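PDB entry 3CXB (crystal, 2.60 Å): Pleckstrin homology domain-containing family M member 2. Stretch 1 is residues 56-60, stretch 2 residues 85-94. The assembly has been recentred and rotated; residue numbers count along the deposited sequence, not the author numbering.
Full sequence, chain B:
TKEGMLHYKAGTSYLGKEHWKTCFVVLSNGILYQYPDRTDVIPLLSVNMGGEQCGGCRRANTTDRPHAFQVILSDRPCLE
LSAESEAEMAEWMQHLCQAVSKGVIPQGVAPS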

# COMPACT_ATOMS: atom_id res chain seq x y z
N GLY B 56 -5.99 -3.34 9.14
CA GLY B 56 -6.24 -4.47 8.27
C GLY B 56 -5.91 -4.18 6.81
O GLY B 56 -5.34 -3.13 6.50
N CYS B 57 -6.26 -5.11 5.93
CA CYS B 57 -6.02 -4.97 4.48
C CYS B 57 -7.17 -5.64 3.74
O CYS B 57 -7.67 -6.67 4.18
N ARG B 58 -7.57 -5.08 2.61
CA ARG B 58 -8.63 -5.71 1.84
C ARG B 58 -8.48 -5.36 0.36
O ARG B 58 -7.81 -4.41 -0.01
N ARG B 59 -9.10 -6.16 -0.50
CA ARG B 59 -9.08 -5.87 -1.92
C ARG B 59 -10.08 -4.72 -2.05
O ARG B 59 -11.09 -4.70 -1.34
N ALA B 60 -9.80 -3.77 -2.93
CA ALA B 60 -10.69 -2.63 -3.09
C ALA B 60 -11.67 -2.78 -4.24
O ALA B 60 -11.62 -3.74 -5.01
N SER B 85 -0.76 -6.65 -11.86
CA SER B 85 -1.44 -7.90 -12.17
C SER B 85 -2.26 -8.45 -10.99
O SER B 85 -2.09 -8.05 -9.85
N GLU B 86 -3.14 -9.39 -11.29
CA GLU B 86 -3.97 -10.00 -10.27
C GLU B 86 -3.11 -10.84 -9.33
O GLU B 86 -3.43 -11.00 -8.15
N ALA B 87 -2.00 -11.36 -9.85
CA ALA B 87 -1.13 -12.20 -9.05
C ALA B 87 -0.26 -11.42 -8.06
O ALA B 87 -0.22 -11.74 -6.87
N GLU B 88 0.44 -10.41 -8.56
CA GLU B 88 1.28 -9.60 -7.70
C GLU B 88 0.45 -9.06 -6.54
O GLU B 88 0.86 -9.13 -5.38
N MET B 89 -0.72 -8.52 -6.86
CA MET B 89 -1.58 -7.97 -5.84
C MET B 89 -1.97 -9.06 -4.83
O MET B 89 -1.94 -8.83 -3.64
N ALA B 90 -2.31 -10.24 -5.31
CA ALA B 90 -2.66 -11.32 -4.40
C ALA B 90 -1.44 -11.69 -3.54
O ALA B 90 -1.57 -12.15 -2.39
N GLU B 91 -0.26 -11.49 -4.12
CA GLU B 91 0.97 -11.81 -3.40
C GLU B 91 1.17 -10.79 -2.29
O GLU B 91 1.54 -11.14 -1.17
N TRP B 92 0.91 -9.53 -2.61
CA TRP B 92 1.05 -8.48 -1.63
C TRP B 92 0.03 -8.70 -0.54
O TRP B 92 0.35 -8.66 0.66
N MET B 93 -1.21 -8.92 -0.96
CA MET B 93 -2.31 -9.11 -0.04
C MET B 93 -1.98 -10.17 0.99
O MET B 93 -2.14 -9.95 2.19
N GLN B 94 -1.51 -11.31 0.52
CA GLN B 94 -1.20 -12.42 1.42
C GLN B 94 -0.10 -12.07 2.42
O GLN B 94 -0.16 -12.47 3.58

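This is a small strand-on-helix contact, burying about 300 Å² in total, in which M93 meets a cysteine and the strand's backbone, M89 packs on an arginine stem, and that arginine reaches on to a salt bridge. The strand 56-59 and the helix 86-94 run nearly antiparallel, at 159°, with axes 9.3 Å apart at closest approach. That spacing leaves room for a single layer of side chains, and the two backbones come nearest at C57 and M93, whose CA atoms are 7.2 Å apart.

M93 is buried, and more of its area is covered by the other stretch than that of any other helix residue. Its CA-to-CB bond points sideways, yet the rotamer, t at chi1, p at chi2 and m at chi3, brings the end of the chain over to the strand. There M93 CE sits 3.1 Å from C57 CB, a very tight apolar contact. The sulfur of M93 lies against the strand backbone, with M93 SD 3.8 Å from R58 C and 4.0 Å from R59 N.

C57 points toward the helix, with chi1 in m, and R58 points away, its chi1 in p, with its NE hydrogen-bonded elsewhere in the structure. R59 points sideways but has the largest covered area of any residue here. Chi1 near -85° and chi2 near 156° carry it toward the helix, and its aliphatic part packs on M89, with R59 CG 4.0 Å from M89 CE. M89 points toward the strand, all three of its chi angles lying between the usual wells.

Beyond this apolar stem, the guanidinium forms a salt bridge with E86, R59 NH1 to E86 OE2 at 2.5 Å, the carboxylate oxygen lying at the edge of the group near its plane. E86 also starts sideways, and its t, p rotamer brings its end nearer the strand. The small side chain of A90 lies beside the arginine, A90 CB 4.5 Å from R59 NH1. On the other terminal nitrogen, water 1 makes a weak bond, accepting from R59 NH2 at 2.7 Å, and donates a second weak one to A90 O at 3.4 Å, linking the arginine to the helix backbone.

The helix start is secured separately: S85, chi1 in p, is the N-cap, its OG accepting from E88 N at 3.3 Å. The design rule is economical: buried methionines, and an exposed arginine whose stem packs and whose charge pairs.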

# COMPACT_ATOMS: atom_id res chain seq x y z
CB CYS B 57 -4.74 -5.70 4.04
SG CYS B 57 -3.17 -5.16 4.71
CB ARG B 58 -9.99 -5.25 2.36
CG ARG B 58 -10.26 -3.77 2.20
CD ARG B 58 -11.55 -3.36 2.90
NE ARG B 58 -12.40 -2.54 2.04
CZ ARG B 58 -13.28 -3.03 1.16
NH1 ARG B 58 -13.43 -4.34 1.00
NH2 ARG B 58 -14.01 -2.19 0.44
CB ARG B 59 -9.54 -7.09 -2.72
CG ARG B 59 -8.45 -8.12 -3.02
CD ARG B 59 -9.10 -9.47 -3.24
NE ARG B 59 -8.66 -10.14 -4.46
CZ ARG B 59 -7.82 -11.17 -4.47
NH1 ARG B 59 -7.47 -11.73 -5.62
NH2 ARG B 59 -7.33 -11.63 -3.33
CB ALA B 60 -9.88 -1.36 -3.27
CB SER B 85 -0.41 -8.94 -12.60
OG SER B 85 0.56 -9.14 -11.58
CB GLU B 86 -5.05 -10.86 -10.95
CG GLU B 86 -5.70 -11.96 -10.09
CD GLU B 86 -6.69 -11.42 -9.08
OE1 GLU B 86 -7.30 -10.36 -9.35
OE2 GLU B 86 -6.88 -12.06 -8.02
CB ALA B 87 -0.25 -13.06 -9.96
CB GLU B 88 1.90 -8.44 -8.49
CG GLU B 88 2.81 -7.56 -7.62
CD GLU B 88 3.45 -6.40 -8.38
OE1 GLU B 88 4.22 -5.64 -7.75
OE2 GLU B 88 3.19 -6.26 -9.60
CB MET B 89 -2.81 -7.33 -6.48
CG MET B 89 -4.06 -8.12 -6.33
SD MET B 89 -5.02 -7.44 -5.01
CE MET B 89 -6.32 -6.52 -5.97
CB ALA B 90 -3.11 -12.52 -5.17
CB GLU B 91 2.16 -11.79 -4.34
CG GLU B 91 3.32 -12.57 -3.79
CD GLU B 91 4.47 -12.66 -4.75
OE1 GLU B 91 5.46 -13.35 -4.41
OE2 GLU B 91 4.39 -12.04 -5.84
CB TRP B 92 0.84 -7.11 -2.26
CG TRP B 92 2.10 -6.50 -2.80
CD1 TRP B 92 2.39 -6.21 -4.11
CD2 TRP B 92 3.21 -6.06 -2.03
NE1 TRP B 92 3.62 -5.61 -4.20
CE2 TRP B 92 4.15 -5.50 -2.93
CE3 TRP B 92 3.52 -6.08 -0.67
CZ2 TRP B 92 5.37 -4.97 -2.51
CZ3 TRP B 92 4.72 -5.55 -0.25
CH2 TRP B 92 5.64 -5.00 -1.17
CB MET B 93 -3.57 -9.51 -0.81
CG MET B 93 -4.86 -9.22 -0.06
SD MET B 93 -5.36 -7.49 -0.12
CE MET B 93 -4.42 -6.76 1.15
CB GLN B 94 -0.80 -13.63 0.59
CG GLN B 94 -0.44 -14.87 1.39
CD GLN B 94 -0.00 -16.00 0.47
OE1 GLN B 94 -0.78 -16.48 -0.35
NE2 GLN B 94 1.26 -16.41 0.60
O HOH W 1 -4.96 -12.49 -2.47